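Local coordinates for ParB domain protein nuclease (Sulfolobus solfataricus, PDB 5K5D) that probably serves in archaeal DNA segregation as a ParB-like partition protein, with an N-terminal ParB-N domain and a suggested nuclease activity, at residues Q106-E111 with K213-L218; L7-E12 with L80-D85; I123-A128 with D164-S169; N33-L38 with G62-D67. The protein carries 4 engineered substitutions. All blocks are in the same frame, centred on the assembly; numbering follows the deposited sequence.

Contact 1: Q106-E111 with K213-L218; sequences QLDKNE and KYKVPL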
loop_
_atom_site.group_PDB
_atom_site.type_symbol
_atom_site.label_atom_id
_atom_site.label_comp_id
_atom_site.label_asym_id
_atom_site.label_seq_id
_atom_site.Cartn_x
_atom_site.Cartn_y
_atom_site.Cartn_z
ATOM N N GLN B 106 -14.268 1.674 2.666
ATOM C CA GLN B 106 -14.123 0.858 3.865
ATOM C C GLN B 106 -12.689 0.903 4.396
ATOM O O GLN B 106 -12.421 0.462 5.514
ATOM C CB GLN B 106 -14.539 -0.591 3.600
ATOM C CG GLN B 106 -15.939 -0.755 3.045
ATOM C CD GLN B 106 -15.935 -1.133 1.577
ATOM O OE1 GLN B 106 -15.922 -2.316 1.229
ATOM N NE2 GLN B 106 -15.941 -0.128 0.706
ATOM N N LEU B 107 -11.773 1.438 3.592
ATOM C CA LEU B 107 -10.369 1.530 3.986
ATOM C C LEU B 107 -9.976 2.957 4.377
ATOM O O LEU B 107 -10.145 3.891 3.592
ATOM C CB LEU B 107 -9.460 1.026 2.860
ATOM C CG LEU B 107 -9.288 -0.486 2.684
ATOM C CD1 LEU B 107 -10.621 -1.211 2.753
ATOM C CD2 LEU B 107 -8.573 -0.790 1.371
ATOM N N ASP B 108 -9.451 3.122 5.589
ATOM C CA ASP B 108 -8.987 4.437 6.026
ATOM C C ASP B 108 -7.765 4.885 5.222
ATOM O O ASP B 108 -7.225 4.116 4.428
ATOM C CB ASP B 108 -8.668 4.422 7.523
ATOM C CG ASP B 108 -7.219 4.076 7.806
ATOM O OD1 ASP B 108 -6.425 4.011 6.843
ATOM O OD2 ASP B 108 -6.877 3.870 8.989
ATOM N N LYS B 109 -7.343 6.130 5.418
ATOM C CA LYS B 109 -6.265 6.704 4.616
ATOM C C LYS B 109 -4.949 5.939 4.789
ATOM O O LYS B 109 -4.159 5.829 3.851
ATOM C CB LYS B 109 -6.079 8.189 4.957
ATOM C CG LYS B 109 -5.251 8.981 3.950
ATOM C CD LYS B 109 -5.254 10.466 4.293
ATOM C CE LYS B 109 -4.499 11.286 3.258
ATOM N NZ LYS B 109 -3.117 10.776 3.057
ATOM N N ASN B 110 -4.731 5.403 5.986
ATOM C CA ASN B 110 -3.488 4.708 6.315
ATOM C C ASN B 110 -3.425 3.278 5.790
ATOM O O ASN B 110 -2.345 2.738 5.552
ATOM C CB ASN B 110 -3.254 4.715 7.827
ATOM C CG ASN B 110 -2.890 6.089 8.354
ATOM O OD1 ASN B 110 -3.757 6.940 8.550
ATOM N ND2 ASN B 110 -1.601 6.314 8.585
ATOM N N GLU B 111 -4.588 2.665 5.620
ATOM C CA GLU B 111 -4.658 1.299 5.133
ATOM C C GLU B 111 -4.480 1.270 3.621
ATOM O O GLU B 111 -3.915 0.323 3.073
ATOM C CB GLU B 111 -5.989 0.656 5.532
ATOM C CG GLU B 111 -6.137 0.437 7.023
ATOM C CD GLU B 111 -7.576 0.202 7.448
ATOM O OE1 GLU B 111 -7.792 -0.353 8.548
ATOM O OE2 GLU B 111 -8.492 0.577 6.686
ATOM N N LYS B 213 -0.772 -0.595 13.800
ATOM C CA LYS B 213 -0.737 -0.291 15.224
ATOM C C LYS B 213 -0.771 1.207 15.492
ATOM O O LYS B 213 -1.304 1.648 16.510
ATOM C CB LYS B 213 0.508 -0.910 15.870
ATOM C CG LYS B 213 0.572 -0.751 17.383
ATOM C CD LYS B 213 -0.713 -1.242 18.043
ATOM C CE LYS B 213 -0.478 -1.681 19.484
ATOM N NZ LYS B 213 0.289 -2.956 19.558
ATOM N N TYR B 214 -0.211 1.991 14.576
ATOM C CA TYR B 214 -0.037 3.417 14.823
ATOM C C TYR B 214 -0.872 4.299 13.902
ATOM O O TYR B 214 -1.511 5.246 14.357
ATOM C CB TYR B 214 1.441 3.804 14.729
ATOM C CG TYR B 214 2.356 2.945 15.576
ATOM C CD1 TYR B 214 3.325 2.143 14.987
ATOM C CD2 TYR B 214 2.245 2.929 16.962
ATOM C CE1 TYR B 214 4.165 1.356 15.750
ATOM C CE2 TYR B 214 3.085 2.146 17.739
ATOM C CZ TYR B 214 4.040 1.358 17.126
ATOM O OH TYR B 214 4.876 0.569 17.887
ATOM N N LYS B 215 -0.857 3.997 12.610
ATOM C CA LYS B 215 -1.602 4.785 11.635
ATOM C C LYS B 215 -1.256 6.271 11.725
ATOM O O LYS B 215 -2.086 7.127 11.421
ATOM C CB LYS B 215 -3.112 4.589 11.816
ATOM C CG LYS B 215 -3.598 3.166 11.601
ATOM C CD LYS B 215 -5.067 3.039 11.985
ATOM C CE LYS B 215 -5.595 1.631 11.765
ATOM N NZ LYS B 215 -5.543 1.242 10.331
ATOM N N VAL B 216 -0.037 6.571 12.159
ATOM C CA VAL B 216 0.452 7.947 12.155
ATOM C C VAL B 216 0.151 8.606 10.811
ATOM O O VAL B 216 0.496 8.063 9.762
ATOM C CB VAL B 216 1.973 8.001 12.416
ATOM C CG1 VAL B 216 2.539 9.359 12.014
ATOM C CG2 VAL B 216 2.273 7.686 13.870
ATOM N N PRO B 217 -0.502 9.778 10.839
ATOM C CA PRO B 217 -0.866 10.467 9.596
ATOM C C PRO B 217 0.365 10.790 8.754
ATOM O O PRO B 217 1.405 11.169 9.300
ATOM C CB PRO B 217 -1.522 11.763 10.090
ATOM C CG PRO B 217 -1.983 11.444 11.471
ATOM C CD PRO B 217 -0.941 10.525 12.029
ATOM N N LEU B 218 0.241 10.628 7.441
ATOM C CA LEU B 218 1.327 10.923 6.516
ATOM C C LEU B 218 1.832 12.351 6.677
ATOM O O LEU B 218 3.011 12.586 6.958
ATOM C CB LEU B 218 0.863 10.713 5.075
ATOM C CG LEU B 218 1.793 11.239 3.979
ATOM C CD1 LEU B 218 3.150 10.552 4.044
ATOM C CD2 LEU B 218 1.171 11.064 2.602
#

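Contact 2: L7-E12 with L80-D85; sequences LTYTEE and LKYDFD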
loop_
_atom_site.group_PDB
_atom_site.type_symbol
_atom_site.label_atom_id
_atom_site.label_comp_id
_atom_site.label_asym_id
_atom_site.label_seq_id
_atom_site.Cartn_x
_atom_site.Cartn_y
_atom_site.Cartn_z
ATOM N N LEU B 7 -6.194 -4.532 -20.579
ATOM C CA LEU B 7 -6.747 -5.676 -19.866
ATOM C C LEU B 7 -8.106 -6.058 -20.428
ATOM O O LEU B 7 -8.983 -5.211 -20.578
ATOM C CB LEU B 7 -6.855 -5.387 -18.367
ATOM C CG LEU B 7 -5.538 -5.132 -17.636
ATOM C CD1 LEU B 7 -5.773 -5.043 -16.136
ATOM C CD2 LEU B 7 -4.534 -6.225 -17.956
ATOM N N THR B 8 -8.265 -7.339 -20.743
ATOM C CA THR B 8 -9.526 -7.867 -21.248
ATOM C C THR B 8 -10.058 -8.954 -20.323
ATOM O O THR B 8 -9.285 -9.668 -19.674
ATOM C CB THR B 8 -9.354 -8.485 -22.638
ATOM O OG1 THR B 8 -10.595 -9.074 -23.051
ATOM C CG2 THR B 8 -8.285 -9.564 -22.599
ATOM N N TYR B 9 -11.376 -9.090 -20.270
ATOM C CA TYR B 9 -11.980 -10.121 -19.448
ATOM C C TYR B 9 -13.361 -10.502 -19.953
ATOM O O TYR B 9 -13.965 -9.796 -20.759
ATOM C CB TYR B 9 -12.065 -9.668 -17.987
ATOM C CG TYR B 9 -13.019 -8.523 -17.757
ATOM C CD1 TYR B 9 -14.379 -8.753 -17.581
ATOM C CD2 TYR B 9 -12.564 -7.211 -17.718
ATOM C CE1 TYR B 9 -15.259 -7.705 -17.374
ATOM C CE2 TYR B 9 -13.435 -6.158 -17.507
ATOM C CZ TYR B 9 -14.781 -6.411 -17.336
ATOM O OH TYR B 9 -15.654 -5.367 -17.124
ATOM N N THR B 10 -13.856 -11.629 -19.464
ATOM C CA THR B 10 -15.193 -12.074 -19.796
ATOM C C THR B 10 -15.940 -12.400 -18.508
ATOM O O THR B 10 -15.328 -12.724 -17.486
ATOM C CB THR B 10 -15.158 -13.289 -20.738
ATOM O OG1 THR B 10 -14.327 -14.311 -20.175
ATOM C CG2 THR B 10 -14.584 -12.891 -22.091
ATOM N N GLU B 11 -17.260 -12.286 -18.554
ATOM C CA GLU B 11 -18.085 -12.531 -17.381
ATOM C C GLU B 11 -18.595 -13.963 -17.418
ATOM O O GLU B 11 -19.193 -14.385 -18.407
ATOM C CB GLU B 11 -19.254 -11.544 -17.345
ATOM C CG GLU B 11 -19.664 -11.089 -15.948
ATOM C CD GLU B 11 -20.485 -12.124 -15.200
ATOM O OE1 GLU B 11 -20.933 -13.104 -15.832
ATOM O OE2 GLU B 11 -20.686 -11.955 -13.980
ATOM N N GLU B 12 -18.344 -14.718 -16.353
ATOM C CA GLU B 12 -18.815 -16.096 -16.291
ATOM C C GLU B 12 -19.121 -16.562 -14.874
ATOM O O GLU B 12 -18.666 -15.969 -13.896
ATOM C CB GLU B 12 -17.821 -17.049 -16.964
ATOM C CG GLU B 12 -16.425 -17.028 -16.384
ATOM C CD GLU B 12 -15.509 -18.041 -17.050
ATOM O OE1 GLU B 12 -15.427 -19.185 -16.556
ATOM O OE2 GLU B 12 -14.873 -17.699 -18.069
ATOM N N LEU B 80 -15.133 -12.157 -12.993
ATOM C CA LEU B 80 -14.558 -11.588 -14.197
ATOM C C LEU B 80 -13.235 -12.302 -14.460
ATOM O O LEU B 80 -12.239 -12.058 -13.773
ATOM C CB LEU B 80 -14.337 -10.083 -14.045
ATOM C CG LEU B 80 -15.580 -9.235 -13.768
ATOM C CD1 LEU B 80 -15.242 -7.749 -13.794
ATOM C CD2 LEU B 80 -16.677 -9.546 -14.770
ATOM N N LYS B 81 -13.241 -13.207 -15.435
ATOM C CA LYS B 81 -12.031 -13.916 -15.822
ATOM C C LYS B 81 -11.245 -13.088 -16.830
ATOM O O LYS B 81 -11.668 -12.906 -17.975
ATOM C CB LYS B 81 -12.361 -15.289 -16.410
ATOM C CG LYS B 81 -11.142 -16.177 -16.593
ATOM C CD LYS B 81 -11.506 -17.534 -17.176
ATOM C CE LYS B 81 -11.900 -17.420 -18.637
ATOM N NZ LYS B 81 -12.237 -18.752 -19.213
ATOM N N TYR B 82 -10.103 -12.578 -16.388
ATOM C CA TYR B 82 -9.228 -11.791 -17.238
ATOM C C TYR B 82 -8.312 -12.703 -18.036
ATOM O O TYR B 82 -7.939 -13.781 -17.574
ATOM C CB TYR B 82 -8.405 -10.821 -16.396
ATOM C CG TYR B 82 -9.191 -9.624 -15.948
ATOM C CD1 TYR B 82 -10.156 -9.733 -14.954
ATOM C CD2 TYR B 82 -8.974 -8.380 -16.521
ATOM C CE1 TYR B 82 -10.885 -8.628 -14.545
ATOM C CE2 TYR B 82 -9.699 -7.273 -16.118
ATOM C CZ TYR B 82 -10.651 -7.404 -15.133
ATOM O OH TYR B 82 -11.369 -6.305 -14.739
ATOM N N ASP B 83 -7.946 -12.259 -19.233
ATOM C CA ASP B 83 -7.179 -13.090 -20.143
ATOM C C ASP B 83 -5.676 -12.924 -19.960
ATOM O O ASP B 83 -4.965 -12.536 -20.880
ATOM C CB ASP B 83 -7.565 -12.793 -21.587
ATOM C CG ASP B 83 -6.871 -13.707 -22.567
ATOM O OD1 ASP B 83 -6.687 -14.894 -22.228
ATOM O OD2 ASP B 83 -6.500 -13.240 -23.664
ATOM N N PHE B 84 -5.198 -13.221 -18.763
ATOM C CA PHE B 84 -3.768 -13.189 -18.506
ATOM C C PHE B 84 -3.429 -14.140 -17.371
ATOM O O PHE B 84 -4.285 -14.475 -16.555
ATOM C CB PHE B 84 -3.299 -11.770 -18.179
ATOM C CG PHE B 84 -3.626 -11.327 -16.782
ATOM C CD1 PHE B 84 -4.839 -10.719 -16.497
ATOM C CD2 PHE B 84 -2.716 -11.508 -15.755
ATOM C CE1 PHE B 84 -5.140 -10.306 -15.217
ATOM C CE2 PHE B 84 -3.011 -11.096 -14.471
ATOM C CZ PHE B 84 -4.226 -10.495 -14.203
ATOM N N ASP B 85 -2.181 -14.588 -17.343
ATOM C CA ASP B 85 -1.714 -15.501 -16.314
ATOM C C ASP B 85 -1.060 -14.687 -15.207
ATOM O O ASP B 85 0.016 -14.120 -15.397
ATOM C CB ASP B 85 -0.719 -16.495 -16.913
ATOM C CG ASP B 85 -0.400 -17.638 -15.979
ATOM O OD1 ASP B 85 -0.377 -17.421 -14.750
ATOM O OD2 ASP B 85 -0.173 -18.762 -16.479
#

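Contact 3: I123-A128 with D164-S169; sequences IAKMQA and DGTTIS. Engineered in segment 123-128: Met-126 (natural residue Ile).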
loop_
_atom_site.group_PDB
_atom_site.type_symbol
_atom_site.label_atom_id
_atom_site.label_comp_id
_atom_site.label_asym_id
_atom_site.label_seq_id
_atom_site.Cartn_x
_atom_site.Cartn_y
_atom_site.Cartn_z
ATOM N N ILE B 123 5.495 -3.304 -8.401
ATOM C CA ILE B 123 5.643 -2.799 -9.759
ATOM C C ILE B 123 7.086 -2.382 -10.038
ATOM O O ILE B 123 7.573 -2.501 -11.163
ATOM C CB ILE B 123 4.702 -1.603 -10.021
ATOM C CG1 ILE B 123 3.239 -2.048 -9.956
ATOM C CG2 ILE B 123 5.010 -0.963 -11.365
ATOM C CD1 ILE B 123 2.858 -3.039 -11.017
ATOM N N ALA B 124 7.770 -1.899 -9.006
ATOM C CA ALA B 124 9.154 -1.464 -9.150
ATOM C C ALA B 124 10.059 -2.640 -9.492
ATOM O O ALA B 124 10.904 -2.544 -10.379
ATOM C CB ALA B 124 9.632 -0.772 -7.882
ATOM N N LYS B 125 9.874 -3.752 -8.783
ATOM C CA LYS B 125 10.648 -4.961 -9.029
ATOM C C LYS B 125 10.317 -5.550 -10.398
ATOM O O LYS B 125 11.178 -6.131 -11.058
ATOM C CB LYS B 125 10.378 -5.993 -7.938
ATOM C CG LYS B 125 10.632 -5.496 -6.523
ATOM C CD LYS B 125 10.305 -6.588 -5.520
ATOM C CE LYS B 125 10.582 -6.162 -4.088
ATOM N NZ LYS B 125 10.217 -7.253 -3.140
HETATM N N MSE B 126 9.064 -5.397 -10.814
HETATM C CA MSE B 126 8.611 -5.869 -12.120
HETATM C C MSE B 126 9.264 -5.098 -13.264
HETATM O O MSE B 126 9.284 -5.558 -14.406
HETATM C CB MSE B 126 7.088 -5.746 -12.231
HETATM C CG MSE B 126 6.304 -6.799 -11.464
HETATM SE SE MSE B 126 6.308 -8.540 -12.348
HETATM C CE MSE B 126 7.064 -9.613 -10.902
ATOM N N GLN B 127 9.787 -3.916 -12.960
ATOM C CA GLN B 127 10.410 -3.079 -13.976
ATOM C C GLN B 127 11.933 -3.180 -13.932
ATOM O O GLN B 127 12.613 -2.891 -14.916
ATOM C CB GLN B 127 9.966 -1.625 -13.812
ATOM C CG GLN B 127 8.468 -1.411 -13.962
ATOM C CD GLN B 127 8.058 0.033 -13.732
ATOM O OE1 GLN B 127 8.880 0.873 -13.361
ATOM N NE2 GLN B 127 6.781 0.329 -13.953
ATOM N N ALA B 128 12.464 -3.585 -12.783
ATOM C CA ALA B 128 13.896 -3.819 -12.649
ATOM C C ALA B 128 14.261 -5.203 -13.183
ATOM O O ALA B 128 15.434 -5.509 -13.399
ATOM C CB ALA B 128 14.324 -3.676 -11.198
ATOM N N ASP B 164 15.176 -7.422 -2.657
ATOM C CA ASP B 164 15.403 -8.275 -3.817
ATOM C C ASP B 164 16.547 -7.730 -4.658
ATOM O O ASP B 164 16.917 -8.318 -5.674
ATOM C CB ASP B 164 14.141 -8.358 -4.677
ATOM C CG ASP B 164 13.899 -7.088 -5.466
ATOM O OD1 ASP B 164 13.402 -7.183 -6.607
ATOM O OD2 ASP B 164 14.215 -5.993 -4.946
ATOM N N GLY B 165 17.094 -6.593 -4.238
ATOM C CA GLY B 165 18.188 -5.964 -4.954
ATOM C C GLY B 165 17.725 -4.851 -5.873
ATOM O O GLY B 165 18.533 -4.063 -6.368
ATOM N N THR B 166 16.420 -4.786 -6.113
ATOM C CA THR B 166 15.859 -3.715 -6.926
ATOM C C THR B 166 16.101 -2.379 -6.243
ATOM O O THR B 166 15.634 -2.155 -5.125
ATOM C CB THR B 166 14.341 -3.903 -7.146
ATOM O OG1 THR B 166 14.109 -5.064 -7.955
ATOM C CG2 THR B 166 13.746 -2.691 -7.839
ATOM N N THR B 167 16.845 -1.500 -6.904
ATOM C CA THR B 167 17.065 -0.156 -6.378
ATOM C C THR B 167 16.280 0.851 -7.201
ATOM O O THR B 167 16.004 0.619 -8.377
ATOM C CB THR B 167 18.557 0.236 -6.372
ATOM O OG1 THR B 167 19.092 0.109 -7.693
ATOM C CG2 THR B 167 19.338 -0.660 -5.422
ATOM N N ILE B 168 15.924 1.970 -6.582
ATOM C CA ILE B 168 15.117 2.972 -7.257
ATOM C C ILE B 168 15.212 4.324 -6.559
ATOM O O ILE B 168 15.471 4.395 -5.362
ATOM C CB ILE B 168 13.644 2.518 -7.345
ATOM C CG1 ILE B 168 12.815 3.516 -8.159
ATOM C CG2 ILE B 168 13.060 2.302 -5.950
ATOM C CD1 ILE B 168 11.396 3.058 -8.424
ATOM N N SER B 169 15.010 5.396 -7.315
ATOM C CA SER B 169 15.086 6.741 -6.764
ATOM C C SER B 169 13.702 7.238 -6.366
ATOM O O SER B 169 12.687 6.680 -6.785
ATOM C CB SER B 169 15.706 7.703 -7.778
ATOM O OG SER B 169 14.813 7.964 -8.846
#

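Contact 4: N33-L38 with G62-D67; sequences NSREDL and GYTRLD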
loop_
_atom_site.group_PDB
_atom_site.type_symbol
_atom_site.label_atom_id
_atom_site.label_comp_id
_atom_site.label_asym_id
_atom_site.label_seq_id
_atom_site.Cartn_x
_atom_site.Cartn_y
_atom_site.Cartn_z
ATOM N N ASN B 33 -12.382 -3.412 8.707
ATOM C CA ASN B 33 -13.645 -3.714 9.381
ATOM C C ASN B 33 -14.827 -3.814 8.425
ATOM O O ASN B 33 -15.967 -3.554 8.808
ATOM C CB ASN B 33 -13.943 -2.666 10.461
ATOM C CG ASN B 33 -12.891 -2.638 11.553
ATOM O OD1 ASN B 33 -12.186 -3.624 11.778
ATOM N ND2 ASN B 33 -12.781 -1.506 12.243
ATOM N N SER B 34 -14.556 -4.200 7.184
ATOM C CA SER B 34 -15.587 -4.185 6.153
ATOM C C SER B 34 -16.275 -5.534 5.973
ATOM O O SER B 34 -17.162 -5.668 5.129
ATOM C CB SER B 34 -15.004 -3.719 4.820
ATOM O OG SER B 34 -14.126 -4.690 4.275
ATOM N N ARG B 35 -15.876 -6.529 6.765
ATOM C CA ARG B 35 -16.426 -7.875 6.606
ATOM C C ARG B 35 -17.942 -7.926 6.778
ATOM O O ARG B 35 -18.652 -8.409 5.898
ATOM C CB ARG B 35 -15.764 -8.886 7.542
ATOM C CG ARG B 35 -16.237 -10.311 7.269
ATOM C CD ARG B 35 -15.624 -11.340 8.200
ATOM N NE ARG B 35 -16.032 -12.691 7.822
ATOM C CZ ARG B 35 -15.296 -13.520 7.085
ATOM N NH1 ARG B 35 -14.101 -13.142 6.652
ATOM N NH2 ARG B 35 -15.754 -14.729 6.788
ATOM N N GLU B 36 -18.440 -7.444 7.912
ATOM C CA GLU B 36 -19.879 -7.459 8.159
ATOM C C GLU B 36 -20.606 -6.649 7.086
ATOM O O GLU B 36 -21.749 -6.944 6.731
ATOM C CB GLU B 36 -20.200 -6.931 9.561
ATOM C CG GLU B 36 -19.606 -7.777 10.680
ATOM C CD GLU B 36 -19.850 -7.191 12.059
ATOM O OE1 GLU B 36 -20.722 -6.304 12.186
ATOM O OE2 GLU B 36 -19.165 -7.617 13.016
ATOM N N ASP B 37 -19.925 -5.636 6.560
ATOM C CA ASP B 37 -20.479 -4.816 5.493
ATOM C C ASP B 37 -20.843 -5.661 4.270
ATOM O O ASP B 37 -22.021 -5.777 3.922
ATOM C CB ASP B 37 -19.505 -3.696 5.108
ATOM C CG ASP B 37 -19.085 -2.852 6.301
ATOM O OD1 ASP B 37 -18.723 -3.432 7.350
ATOM O OD2 ASP B 37 -19.120 -1.607 6.192
ATOM N N LEU B 38 -19.846 -6.259 3.622
ATOM C CA LEU B 38 -20.129 -7.102 2.460
ATOM C C LEU B 38 -20.561 -8.511 2.863
ATOM O O LEU B 38 -20.534 -9.440 2.056
ATOM C CB LEU B 38 -18.965 -7.136 1.458
ATOM C CG LEU B 38 -17.503 -7.339 1.871
ATOM C CD1 LEU B 38 -16.773 -6.006 2.004
ATOM C CD2 LEU B 38 -17.377 -8.168 3.135
ATOM N N GLY B 62 -11.080 -10.379 -3.980
ATOM C CA GLY B 62 -12.361 -10.807 -3.447
ATOM C C GLY B 62 -12.257 -11.958 -2.471
ATOM O O GLY B 62 -13.147 -12.805 -2.408
ATOM N N TYR B 63 -11.177 -11.985 -1.697
ATOM C CA TYR B 63 -10.917 -13.107 -0.801
ATOM C C TYR B 63 -11.878 -13.182 0.381
ATOM O O TYR B 63 -12.340 -14.259 0.749
ATOM C CB TYR B 63 -9.458 -13.104 -0.337
ATOM C CG TYR B 63 -8.526 -13.647 -1.394
ATOM C CD1 TYR B 63 -8.014 -12.825 -2.393
ATOM C CD2 TYR B 63 -8.186 -14.990 -1.413
ATOM C CE1 TYR B 63 -7.178 -13.327 -3.372
ATOM C CE2 TYR B 63 -7.350 -15.500 -2.382
ATOM C CZ TYR B 63 -6.849 -14.667 -3.360
ATOM O OH TYR B 63 -6.013 -15.182 -4.324
ATOM N N THR B 64 -12.183 -12.041 0.978
ATOM C CA THR B 64 -13.156 -12.026 2.057
ATOM C C THR B 64 -14.530 -12.431 1.518
ATOM O O THR B 64 -15.154 -13.362 2.029
ATOM C CB THR B 64 -13.205 -10.656 2.758
ATOM O OG1 THR B 64 -11.934 -10.396 3.371
ATOM C CG2 THR B 64 -14.286 -10.635 3.827
ATOM N N ARG B 65 -14.982 -11.746 0.471
ATOM C CA ARG B 65 -16.252 -12.064 -0.173
ATOM C C ARG B 65 -16.394 -13.550 -0.496
ATOM O O ARG B 65 -17.439 -14.146 -0.242
ATOM C CB ARG B 65 -16.433 -11.231 -1.441
ATOM C CG ARG B 65 -16.645 -9.753 -1.180
ATOM C CD ARG B 65 -16.710 -8.964 -2.476
ATOM N NE ARG B 65 -15.399 -8.831 -3.101
ATOM C CZ ARG B 65 -15.176 -8.193 -4.244
ATOM N NH1 ARG B 65 -16.184 -7.630 -4.900
ATOM N NH2 ARG B 65 -13.947 -8.117 -4.737
ATOM N N LEU B 66 -15.353 -14.149 -1.060
ATOM C CA LEU B 66 -15.396 -15.572 -1.373
ATOM C C LEU B 66 -15.557 -16.400 -0.101
ATOM O O LEU B 66 -16.316 -17.371 -0.073
ATOM C CB LEU B 66 -14.140 -16.018 -2.126
ATOM C CG LEU B 66 -14.137 -17.514 -2.461
ATOM C CD1 LEU B 66 -15.281 -17.853 -3.405
ATOM C CD2 LEU B 66 -12.811 -17.967 -3.048
ATOM N N ASP B 67 -14.834 -16.014 0.946
ATOM C CA ASP B 67 -14.884 -16.735 2.211
ATOM C C ASP B 67 -16.285 -16.690 2.824
ATOM O O ASP B 67 -16.802 -17.698 3.311
ATOM C CB ASP B 67 -13.853 -16.175 3.195
ATOM C CG ASP B 67 -13.835 -16.935 4.509
ATOM O OD1 ASP B 67 -13.204 -18.012 4.568
ATOM O OD2 ASP B 67 -14.457 -16.458 5.482
#

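Contact 1: Q106-E111 with K213-L218
Lys-215 brings its ammonium to the N-terminal end of helix 109-128, where Asp-108 and Glu-111 hold it in a polar, partly buried contact between that helix and the loop leading into helix 218-230. NZ lies 3.2 Å from Asp-108 OD2, approaching from above the carboxylate plane, and more weakly bridges to Glu-111 OE1 at 3.3 Å. Beyond CG the lysine chain is extended to CE and then bends at its last torsion (chi4 -63°), which swings NZ between the two acids. Glu-111 uses its other oxygen closer to home: OE2 accepts from the backbone N of Asp-108 at 2.9 Å. One residue earlier on the helix, Asn-110 lays its amide against the loop, with CG 3.8 Å from Lys-215 CB. Its ND2 donates to Val-216 O (3.0 Å), which lies in the amide plane of Asn-110, while the N-H comes in from above the carbonyl plane; ND2 also bonds to Val-209 O. Lys-109 reaches toward Leu-218 but makes its salt bridge with Asp-191 of helix 189-201. Asp-108 and Glu-111 fit a capping box, the half through Asp-108 OD1 being less sure in the model, and Lys-215 extends the pair into a three-residue salt-bridge network.

Contact 2: L7-E12 with L80-D85
Tyr-9 and Tyr-82 face each other as a non-hydrogen-bonded pair in the antiparallel join of strands 9-15 and 76-82, one outer seam of the four-stranded mixed sheet. Their side chains lie alongside each other: Tyr-9 CB sits over the centre of the Tyr-82 ring, 3.5 Å from its centroid, and the two rings meet obliquely with planes 40° apart. Leu-80 covers a face of the Tyr-9 ring with CD1, a CH-pi contact 4.0 Å from the centroid. Leu-7 CB approaches the Tyr-82 ring at its edge. An alanine in place of Tyr-82 would probably leave Tyr-9 without the ring it rests on and open a gap beside Leu-7. Backbone bonds flank the pair: Thr-10 and Lys-81 exchange two, with Thr-10 N to Lys-81 O at 2.9 Å, and Asp-83 N gives one to Thr-8 O. On the sheet face that carries Thr-10, Lys-81 bends at chi3 (72°), and its NZ makes a weak salt bridge to Glu-12 OE2 at 3.1 Å; Tyr-57 OH bonds to both partners. Strand 51-53 flanks strand 76-82 on its other side, Tyr-82 leaning on Ile-52, while Leu-7 reaches helix 90-99 at Lys-92 and Leu-96.

Contact 3: I123-A128 with D164-S169
Lys-125 and Thr-166 bring helix 109-128 against the small beta hairpin of strands 159-161 and 167-169, at its turn and second strand. No hydrogen bond crosses; the contact is made by carbon atoms and oxygens laid alongside them. The methylenes of Lys-125 run across the Asp-164 carboxylate, with CG 3.2 Å from Asp-164 OD1 and CE nearer the other oxygen. The ammonium goes on past: NZ stands 4.6 Å from Asp-164 OD2, too far for a salt bridge, and makes one with Asp-163 instead. Thr-166 points its side chain at the helix, where Ala-128 CB touches both its branches, OG1 and CG2 each at 3.5 Å. CG2, anti to the backbone N (the OG1 torsion being -67°), also lies near Ala-124 O, an acceptor already taken by the backbone N of Gln-127 and of Ala-128. Ala-124 CB meets Ile-168 CD1 at 4.3 Å, and Ile-168 packs in turn on Tyr-173 and Ile-176 of helix 170-180. The hairpin turn helps to position the threonine. Gly-165 has a positive phi, at which a side chain would run into the carbonyl oxygen of Asp-164. Asp-164 then folds back to grip Thr-166 twice, in an Asx turn where OD2 accepts from the backbone N of Thr-166 at 2.8 Å, while OD1 accepts from Thr-166 OG1 at 2.6 Å.

Contact 4: N33-L38 with G62-D67
Asp-67 OD2 is gripped by two cations, Arg-35 NH2 across the contact and Lys-71 NZ one turn further along its own helix. The arginine bond is short, 2.5 Å from NH2 to OD2, and nearly straight (172° at the hydrogen). OD2 lies in the guanidinium plane, while the carboxylate as a whole is turned 67° from it. Arg-35 spans the distance with CG anti to the backbone N (chi1 -174°) and a chain extended to NE. The ammonium of Lys-71 is close to the guanidinium, and the shared carboxylate probably offsets their repulsion. On its way Arg-35 crosses Thr-64, whose CG2 lies 3.8 Å from NH1 and 4.0 Å from CG. An alanine in place of Arg-35 would probably leave Asp-67 relying on Lys-71 and open a gap beside Thr-64 CG2. Leu-38 adds an apolar contact, its CG 4.0 Å from Arg-65 CG and its CD2 4.0 Å from Thr-64 CG2. Thr-64 OG1 bonds to a citrate, probably from the crystallisation liquor, that also takes backbone N-H groups at the start of helix 63-71. The contact sets Leu-38 of helix 37-45 and the loop before that helix on helix 63-71, where both Arg-35 and Leu-38 reach Ile-68, while Arg-65 packs against Leu-51 of strand 51-53.

Contacts 1 and 3 are partly buried and sit toward opposite ends of helix 109-128, their nearest atoms about 15 Å apart: contact 1 meets the start of the helix with charges and an amide, contact 3 its later turns with methyls and methylenes laid against oxygens and no crossing hydrogen bond. Contacts 2 and 4 lie at the surface of the ParB-like part, yet differ in kind, one a strand pairing faced with tyrosines, the other the approach to helix 37-45 tied to helix 63-71 by an ion pair. They are linked by sequence, helix 63-71 of contact 4 running on to strand 76-82 of contact 2. Only contacts 1 and 4 touch, Gln-106 CB lying 3.4 Å from Ser-34 CB.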